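Local structure of rieske iron-sulfur protein soxF (Sulfolobus acidocaldarius, 1JM1) at residues A[90-93]-A[99-102]; A[92-97]-A[122-127]; A[128-133]-A[139-144]. The protein carries a Rieske-type [2Fe-2S] cluster and probably passes electrons along the respiratory chain of this archaeon. All coordinates share one frame; numbering follows the deposited sequence. Where two conformers were deposited one is given.

Interaction 1 of 3, residues A[90-93]-A[99-102]. With FES (Fe2/s2 (inorganic) cluster), chain C.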
loop_
_atom_site.group_PDB
_atom_site.type_symbol
_atom_site.label_atom_id
_atom_site.label_comp_id
_atom_site.label_asym_id
_atom_site.label_seq_id
_atom_site.Cartn_x
_atom_site.Cartn_y
_atom_site.Cartn_z
ATOM N N PHE A 90 -0.223 0.408 0.773
ATOM C CA PHE A 90 0.795 0.344 -0.271
ATOM C C PHE A 90 0.160 0.696 -1.599
ATOM O O PHE A 90 -1.025 0.477 -1.858
ATOM C CB PHE A 90 1.392 -1.061 -0.353
ATOM C CG PHE A 90 2.126 -1.504 0.894
ATOM C CD1 PHE A 90 1.449 -2.085 1.943
ATOM C CD2 PHE A 90 3.508 -1.297 0.994
ATOM C CE1 PHE A 90 2.114 -2.428 3.099
ATOM C CE2 PHE A 90 4.180 -1.681 2.142
ATOM C CZ PHE A 90 3.494 -2.231 3.172
ATOM N N SER A 91 1.040 1.127 -2.545
ATOM C CA SER A 91 0.662 1.125 -3.953
ATOM C C SER A 91 0.352 -0.305 -4.410
ATOM O O SER A 91 0.983 -1.267 -4.000
ATOM C CB SER A 91 1.821 1.666 -4.774
ATOM O OG SER A 91 1.535 1.641 -6.169
ATOM N N ASP A 92 -0.637 -0.400 -5.323
ATOM C CA ASP A 92 -0.982 -1.661 -5.959
ATOM C C ASP A 92 -0.358 -1.814 -7.339
ATOM O O ASP A 92 -0.793 -2.713 -8.075
ATOM C CB ASP A 92 -2.485 -1.837 -6.022
ATOM C CG ASP A 92 -2.935 -3.215 -6.372
ATOM O OD1 ASP A 92 -2.269 -4.178 -5.837
ATOM O OD2 ASP A 92 -3.935 -3.404 -7.089
ATOM N N VAL A 93 0.624 -1.004 -7.693
ATOM C CA VAL A 93 1.301 -1.062 -9.000
ATOM C C VAL A 93 2.742 -1.492 -8.783
ATOM O O VAL A 93 3.527 -0.816 -8.090
ATOM C CB VAL A 93 1.179 0.253 -9.757
ATOM C CG1 VAL A 93 1.894 0.112 -11.129
ATOM C CG2 VAL A 93 -0.259 0.707 -9.939
ATOM N N CYS A 99 2.796 -4.058 -13.652
ATOM C CA CYS A 99 1.624 -4.890 -13.447
ATOM C C CYS A 99 0.901 -4.513 -12.171
ATOM O O CYS A 99 1.509 -4.064 -11.205
ATOM C CB CYS A 99 2.031 -6.379 -13.396
ATOM S SG CYS A 99 2.342 -6.968 -15.095
ATOM N N GLN A 100 -0.403 -4.716 -12.163
ATOM C CA GLN A 100 -1.197 -4.519 -10.965
ATOM C C GLN A 100 -1.050 -5.735 -10.078
ATOM O O GLN A 100 -1.143 -6.879 -10.525
ATOM C CB GLN A 100 -2.653 -4.240 -11.349
ATOM C CG GLN A 100 -3.485 -3.842 -10.175
ATOM C CD GLN A 100 -4.810 -3.230 -10.524
ATOM O OE1 GLN A 100 -5.213 -3.152 -11.688
ATOM N NE2 GLN A 100 -5.506 -2.723 -9.527
ATOM N N LEU A 101 -0.821 -5.515 -8.794
ATOM C CA LEU A 101 -0.461 -6.589 -7.883
ATOM C C LEU A 101 -1.709 -7.246 -7.303
ATOM O O LEU A 101 -2.606 -6.557 -6.778
ATOM C CB LEU A 101 0.413 -6.032 -6.755
ATOM C CG LEU A 101 1.777 -5.547 -7.209
ATOM C CD1 LEU A 101 2.418 -4.668 -6.132
ATOM C CD2 LEU A 101 2.717 -6.681 -7.588
ATOM N N PRO A 102 -1.771 -8.574 -7.322
ATOM C CA PRO A 102 -2.985 -9.289 -6.847
ATOM C C PRO A 102 -2.979 -9.500 -5.337
ATOM O O PRO A 102 -2.939 -10.618 -4.825
ATOM C CB PRO A 102 -2.937 -10.626 -7.634
ATOM C CG PRO A 102 -1.451 -10.872 -7.781
ATOM C CD PRO A 102 -0.828 -9.490 -8.006
HETATM FE FE1 FES C . 5.782 -7.070 -11.442
HETATM FE FE2 FES C . 7.548 -7.418 -13.481
HETATM S S1 FES C . 7.573 -8.461 -11.479
HETATM S S2 FES C . 5.705 -6.114 -13.491
#

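Interaction 2 of 3, residues A[92-97]-A[122-127]. With FES (Fe2/s2 (inorganic) cluster), chain C.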
loop_
_atom_site.group_PDB
_atom_site.type_symbol
_atom_site.label_atom_id
_atom_site.label_comp_id
_atom_site.label_asym_id
_atom_site.label_seq_id
_atom_site.Cartn_x
_atom_site.Cartn_y
_atom_site.Cartn_z
ATOM N N ASP A 92 -0.637 -0.400 -5.323
ATOM C CA ASP A 92 -0.982 -1.661 -5.959
ATOM C C ASP A 92 -0.358 -1.814 -7.339
ATOM O O ASP A 92 -0.793 -2.713 -8.075
ATOM C CB ASP A 92 -2.485 -1.837 -6.022
ATOM C CG ASP A 92 -2.935 -3.215 -6.372
ATOM O OD1 ASP A 92 -2.269 -4.178 -5.837
ATOM O OD2 ASP A 92 -3.935 -3.404 -7.089
ATOM N N VAL A 93 0.624 -1.004 -7.693
ATOM C CA VAL A 93 1.301 -1.062 -9.000
ATOM C C VAL A 93 2.742 -1.492 -8.783
ATOM O O VAL A 93 3.527 -0.816 -8.090
ATOM C CB VAL A 93 1.179 0.253 -9.757
ATOM C CG1 VAL A 93 1.894 0.112 -11.129
ATOM C CG2 VAL A 93 -0.259 0.707 -9.939
ATOM N N CYS A 94 3.115 -2.635 -9.380
ATOM C CA CYS A 94 4.466 -3.117 -9.306
ATOM C C CYS A 94 5.453 -2.137 -9.897
ATOM O O CYS A 94 5.223 -1.570 -10.972
ATOM C CB CYS A 94 4.521 -4.447 -10.096
ATOM S SG CYS A 94 6.099 -5.310 -9.921
ATOM N N VAL A 95 6.570 -1.925 -9.189
ATOM C CA VAL A 95 7.597 -0.964 -9.622
ATOM C C VAL A 95 8.656 -1.610 -10.516
ATOM O O VAL A 95 9.623 -0.945 -10.893
ATOM C CB VAL A 95 8.188 -0.183 -8.460
ATOM C CG1 VAL A 95 7.127 0.773 -7.875
ATOM C CG2 VAL A 95 8.755 -1.045 -7.361
ATOM N N HIS A 96 8.492 -2.872 -10.903
ATOM C CA HIS A 96 9.311 -3.464 -11.958
ATOM C C HIS A 96 8.797 -2.988 -13.315
ATOM O O HIS A 96 9.439 -2.164 -13.965
ATOM C CB HIS A 96 9.298 -4.967 -11.854
ATOM C CG HIS A 96 10.040 -5.623 -13.001
ATOM N ND1 HIS A 96 9.439 -6.567 -13.799
ATOM C CD2 HIS A 96 11.294 -5.350 -13.460
ATOM C CE1 HIS A 96 10.331 -6.874 -14.714
ATOM N NE2 HIS A 96 11.451 -6.177 -14.554
ATOM N N LEU A 97 7.622 -3.471 -13.733
ATOM C CA LEU A 97 7.071 -3.172 -15.058
ATOM C C LEU A 97 5.612 -2.872 -14.999
ATOM O O LEU A 97 4.892 -2.946 -16.017
ATOM C CB LEU A 97 7.397 -4.277 -16.074
ATOM C CG LEU A 97 7.920 -3.816 -17.418
ATOM C CD1 LEU A 97 9.260 -3.053 -17.297
ATOM C CD2 LEU A 97 8.016 -5.005 -18.340
ATOM N N LEU A 122 4.109 -10.032 -0.961
ATOM C CA LEU A 122 3.268 -9.777 -2.114
ATOM C C LEU A 122 4.059 -10.097 -3.400
ATOM O O LEU A 122 5.081 -9.429 -3.680
ATOM C CB LEU A 122 2.789 -8.350 -2.097
ATOM C CG LEU A 122 1.868 -7.911 -3.232
ATOM C CD1 LEU A 122 0.669 -8.852 -3.423
ATOM C CD2 LEU A 122 1.380 -6.480 -2.960
ATOM N N HIS A 123 3.631 -11.122 -4.120
ATOM C CA HIS A 123 4.346 -11.702 -5.253
ATOM C C HIS A 123 3.632 -11.324 -6.561
ATOM O O HIS A 123 2.453 -11.680 -6.760
ATOM C CB HIS A 123 4.395 -13.230 -5.012
ATOM C CG HIS A 123 5.083 -14.041 -6.040
ATOM N ND1 HIS A 123 5.601 -15.275 -5.670
ATOM C CD2 HIS A 123 5.344 -13.902 -7.353
ATOM C CE1 HIS A 123 6.110 -15.800 -6.762
ATOM N NE2 HIS A 123 5.994 -15.024 -7.833
ATOM N N CYS A 124 4.342 -10.642 -7.435
ATOM C CA CYS A 124 3.798 -10.179 -8.699
ATOM C C CYS A 124 3.785 -11.300 -9.714
ATOM O O CYS A 124 4.803 -11.979 -9.933
ATOM C CB CYS A 124 4.683 -9.045 -9.253
ATOM S SG CYS A 124 3.949 -8.355 -10.790
ATOM N N PRO A 125 2.659 -11.529 -10.418
ATOM C CA PRO A 125 2.605 -12.620 -11.408
ATOM C C PRO A 125 3.420 -12.339 -12.646
ATOM O O PRO A 125 3.711 -13.311 -13.384
ATOM C CB PRO A 125 1.107 -12.674 -11.753
ATOM C CG PRO A 125 0.622 -11.262 -11.524
ATOM C CD PRO A 125 1.397 -10.801 -10.284
ATOM N N CYS A 126 3.744 -11.113 -12.987
ATOM C CA CYS A 126 4.331 -10.873 -14.297
ATOM C C CYS A 126 5.757 -11.377 -14.394
ATOM O O CYS A 126 6.082 -12.116 -15.315
ATOM C CB CYS A 126 4.189 -9.390 -14.670
ATOM S SG CYS A 126 2.421 -9.000 -14.901
ATOM N N HIS A 127 6.621 -11.014 -13.427
ATOM C CA HIS A 127 8.031 -11.444 -13.456
ATOM C C HIS A 127 8.506 -11.895 -12.077
ATOM O O HIS A 127 9.700 -12.113 -11.899
ATOM C CB HIS A 127 9.019 -10.448 -14.093
ATOM C CG HIS A 127 8.458 -9.779 -15.310
ATOM N ND1 HIS A 127 7.713 -8.608 -15.183
ATOM C CD2 HIS A 127 8.460 -10.152 -16.589
ATOM C CE1 HIS A 127 7.310 -8.321 -16.405
ATOM N NE2 HIS A 127 7.736 -9.215 -17.274
HETATM FE FE1 FES C . 5.782 -7.070 -11.442
HETATM FE FE2 FES C . 7.548 -7.418 -13.481
HETATM S S1 FES C . 7.573 -8.461 -11.479
HETATM S S2 FES C . 5.705 -6.114 -13.491
#

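Interaction 3 of 3, residues A[128-133]-A[139-144]. With FES (Fe2/s2 (inorganic) cluster), chain C.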
loop_
_atom_site.group_PDB
_atom_site.type_symbol
_atom_site.label_atom_id
_atom_site.label_comp_id
_atom_site.label_asym_id
_atom_site.label_seq_id
_atom_site.Cartn_x
_atom_site.Cartn_y
_atom_site.Cartn_z
ATOM N N GLY A 128 7.625 -12.106 -11.101
ATOM C CA GLY A 128 8.005 -12.735 -9.856
ATOM C C GLY A 128 8.678 -11.831 -8.838
ATOM O O GLY A 128 9.294 -12.337 -7.867
ATOM N N SER A 129 8.545 -10.510 -8.931
ATOM C CA SER A 129 8.972 -9.648 -7.839
ATOM C C SER A 129 8.190 -9.966 -6.589
ATOM O O SER A 129 6.972 -10.134 -6.637
ATOM C CB SER A 129 8.801 -8.174 -8.196
ATOM O OG SER A 129 9.600 -7.806 -9.264
ATOM N N ILE A 130 8.895 -10.033 -5.453
ATOM C CA ILE A 130 8.262 -10.264 -4.151
ATOM C C ILE A 130 8.635 -9.118 -3.230
ATOM O O ILE A 130 9.818 -8.877 -2.989
ATOM C CB ILE A 130 8.617 -11.616 -3.537
ATOM C CG1 ILE A 130 8.283 -12.777 -4.528
ATOM C CG2 ILE A 130 7.907 -11.802 -2.207
ATOM C CD1 ILE A 130 8.615 -14.163 -3.992
ATOM N N TYR A 131 7.611 -8.476 -2.693
ATOM C CA TYR A 131 7.744 -7.350 -1.758
ATOM C C TYR A 131 7.381 -7.798 -0.365
ATOM O O TYR A 131 6.302 -8.348 -0.137
ATOM C CB TYR A 131 6.832 -6.228 -2.185
ATOM C CG TYR A 131 7.042 -5.728 -3.607
ATOM C CD1 TYR A 131 6.181 -6.127 -4.634
ATOM C CD2 TYR A 131 8.092 -4.878 -3.911
ATOM C CE1 TYR A 131 6.390 -5.662 -5.916
ATOM C CE2 TYR A 131 8.270 -4.375 -5.191
ATOM C CZ TYR A 131 7.403 -4.773 -6.188
ATOM O OH TYR A 131 7.576 -4.229 -7.438
ATOM N N ALA A 132 8.291 -7.558 0.602
ATOM C CA ALA A 132 8.090 -7.955 1.980
ATOM C C ALA A 132 7.401 -6.808 2.701
ATOM O O ALA A 132 8.040 -5.852 3.161
ATOM C CB ALA A 132 9.419 -8.308 2.602
ATOM N N LEU A 133 6.059 -6.849 2.774
ATOM C CA LEU A 133 5.294 -5.720 3.309
ATOM C C LEU A 133 5.653 -5.408 4.753
ATOM O O LEU A 133 5.719 -4.235 5.134
ATOM C CB LEU A 133 3.800 -5.990 3.184
ATOM C CG LEU A 133 3.292 -6.304 1.773
ATOM C CD1 LEU A 133 1.758 -6.379 1.804
ATOM C CD2 LEU A 133 3.753 -5.275 0.740
ATOM N N VAL A 139 12.271 -5.440 -1.639
ATOM C CA VAL A 139 12.255 -6.555 -2.595
ATOM C C VAL A 139 13.071 -7.700 -2.052
ATOM O O VAL A 139 14.277 -7.517 -1.766
ATOM C CB VAL A 139 12.785 -6.073 -3.971
ATOM C CG1 VAL A 139 12.782 -7.267 -4.963
ATOM C CG2 VAL A 139 11.958 -4.908 -4.467
ATOM N N VAL A 140 12.493 -8.874 -1.929
ATOM C CA VAL A 140 13.155 -10.076 -1.443
ATOM C C VAL A 140 13.345 -11.109 -2.527
ATOM O O VAL A 140 14.011 -12.117 -2.269
ATOM C CB VAL A 140 12.477 -10.630 -0.179
ATOM C CG1 VAL A 140 12.616 -9.646 1.019
ATOM C CG2 VAL A 140 11.025 -10.977 -0.391
ATOM N N SER A 141 12.780 -10.942 -3.695
ATOM C CA SER A 141 12.998 -11.831 -4.832
ATOM C C SER A 141 12.575 -11.117 -6.069
ATOM O O SER A 141 11.743 -10.218 -6.031
ATOM C CB SER A 141 12.110 -13.115 -4.639
ATOM O OG SER A 141 12.506 -14.106 -5.589
ATOM N N GLY A 142 13.127 -11.537 -7.240
ATOM C CA GLY A 142 12.667 -11.031 -8.509
ATOM C C GLY A 142 13.287 -9.718 -8.865
ATOM O O GLY A 142 14.180 -9.212 -8.192
ATOM N N PRO A 143 12.848 -9.155 -9.986
ATOM C CA PRO A 143 13.592 -8.081 -10.638
ATOM C C PRO A 143 13.263 -6.660 -10.233
ATOM O O PRO A 143 13.950 -5.721 -10.683
ATOM C CB PRO A 143 13.280 -8.318 -12.155
ATOM C CG PRO A 143 11.889 -8.859 -12.127
ATOM C CD PRO A 143 11.872 -9.765 -10.923
ATOM N N ALA A 144 12.269 -6.395 -9.410
ATOM C CA ALA A 144 11.893 -5.038 -9.081
ATOM C C ALA A 144 13.093 -4.317 -8.508
ATOM O O ALA A 144 13.806 -4.859 -7.645
ATOM C CB ALA A 144 10.746 -5.000 -8.072
HETATM FE FE1 FES C . 5.782 -7.070 -11.442
HETATM FE FE2 FES C . 7.548 -7.418 -13.481
HETATM S S1 FES C . 7.573 -8.461 -11.479
HETATM S S2 FES C . 5.705 -6.114 -13.491
HETATM O O HOH W 1 10.647 -14.568 -7.463
#

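Interaction 1 of 3, residues A[90-93]-A[99-102]
D92 and L101 are joined backbone to backbone: L101 N donates to D92 O at 2.9 Å, and the bond is nearly straight (168° at the hydrogen). The same oxygen also receives a softer contact from Q100 CA, at 3.4 Å. Next to it the backbones of V93 and Q100 form a single bridge. On the 90-93 side, S91 OG accepts from V93 N at 3.2 Å, an ST turn where strand 87-91 gives way to loop.

The side-chain bond is made by D92 OD2, which takes Q100 NE2 at 3.0 Å. With CG anti to the backbone N (chi1 -167°), the carboxylate reaches over to the other segment. The amide donates within its own plane but meets OD2 on its anti side, the two flat groups standing 69° apart; Q100 NE2 also donates to S194 O. The other carboxylate oxygen, D92 OD1, lies 2.6 Å from L101 O and 3.4 Å from L101 CB. An alanine in place of D92 would probably leave Q100 NE2 with S194 as its remaining partner and open a gap beside L101 CB.

Together these bonds close the base of the first cluster-binding loop of the Rieske fold, whose Cys-X-His-X-Gly-Cys sequence ends at C99. C99 N lies 3.6 Å from S2 of the cluster, and its sulfur forms the disulfide to C126.

L101 CD1 lies over the backbone of V93, 4.1 Å from V93 C; L101 also rests on C124.

Interaction 2 of 3, residues A[92-97]-A[122-127]
H96 and H127 present their imidazoles to one iron, FE2, each binding it through ND1 at 2.1 Å. The rings stand almost perpendicular, planes 80° apart and centroids 4.6 Å from each other, as an offset edge-to-face pair with the edge of H96 turned to the face of H127. H127 ND1 lies at the edge of the H96 ring, in its plane. The two ND1 atoms are 3.0 Å apart, and the shared iron, not a hydrogen bond, sets that spacing. The histidines arrive by different torsions: H96 has CG anti to its backbone N (chi1 175°), whereas H127 turns CG beside its own backbone N (chi1 -40°).

C94 and C124 face each other at the other iron, FE1. Both side chains leave the backbone toward the other segment, and both sulfurs bind FE1; they stand 3.8 Å apart, C94 SG to C124 SG, with C124 SG 2.3 Å from FE1. Two cysteines on one iron and two histidines on the other is the hallmark of the Rieske cluster, held between two loops that each supply one cysteine and one histidine ligand.

Within each loop the cysteine sulfur accepts a backbone N-H from two residues on: H96 N to C94 SG at 3.6 Å and C126 N to C124 SG at 3.5 Å. These bonds brace each loop locally and would be expected to draw negative charge off the sulfurs, which in Rieske proteins tends to raise the reduction potential.

L97 flanks the histidine pair: its side chain crosses H127 obliquely, with L97 CD2 3.9 Å from H127 CE1, on the side where H127 and L97 are exposed.

Interaction 3 of 3, residues A[128-133]-A[139-144]
The Y131 ring is met obliquely by two aliphatic groups from 139-144. V139 CG2 lies 3.8 Å from Y131 CE2, the two side chains running side by side in the same direction, and the A144 methyl comes in near the phenol end, A144 CB 3.3 Å from Y131 OH. Y131 CG sits beside its backbone N (chi1 -56°), which brings the ring alongside A144; there the hydroxyl is hydrogen-bonded to V95 N in the first cluster loop. The P143 ring brings CD to 3.4 Å from S129 OG and also touches H96 and H127.

S129 OG sits at a junction. It lies 3.1 Å from S1 of the cluster and accepts a weak, bent bond from A144 N at 3.0 Å. The 142-144 turn thus lies directly against the second cluster loop. G142, at the start of that turn, has positive phi (83°), and a side chain there would run into G128 O and S129 CA. A water bridges G128 O and S141 OG.

Between the strands, V140 N donates to I130 O at 2.9 Å and I130 N to S141 O. I130 CG2 meets V140 CG2 at 3.7 Å, the side chains crossing at about a right angle, and A132 CB touches V140 CG1.

This is a beta hairpin: the strand segments 130-132 and 139-141 run antiparallel, their directions 133° apart, and the second is only weakly bonded. Strand 138-141 forms an outer edge of the mixed sheet, and strand 130-132 lies between it and strand 121-123, where I130 packs on D121 and H123.

Overall arrangement
All three contacts gather round one [2Fe-2S] cluster. Interactions 1 and 2 share D92 and V93, and their centres lie about 6 Å apart; C99 O and C94 N, 2.8 Å apart, probably form a hydrogen bond between them, and L101 CD2 packs on C124 CB at 3.5 Å. Interaction 3 is centred about 8 Å from interaction 2 and about 12 Å from interaction 1. Strands 121-123 and 130-132, from interactions 2 and 3, are neighbours in the mixed sheet, with probable hydrogen bonds from Y131 N to L122 O at 2.9 Å and from C124 N to S129 O at 2.8 Å. Y131 OH comes within 3.1 Å of the ligand sulfur C94 SG.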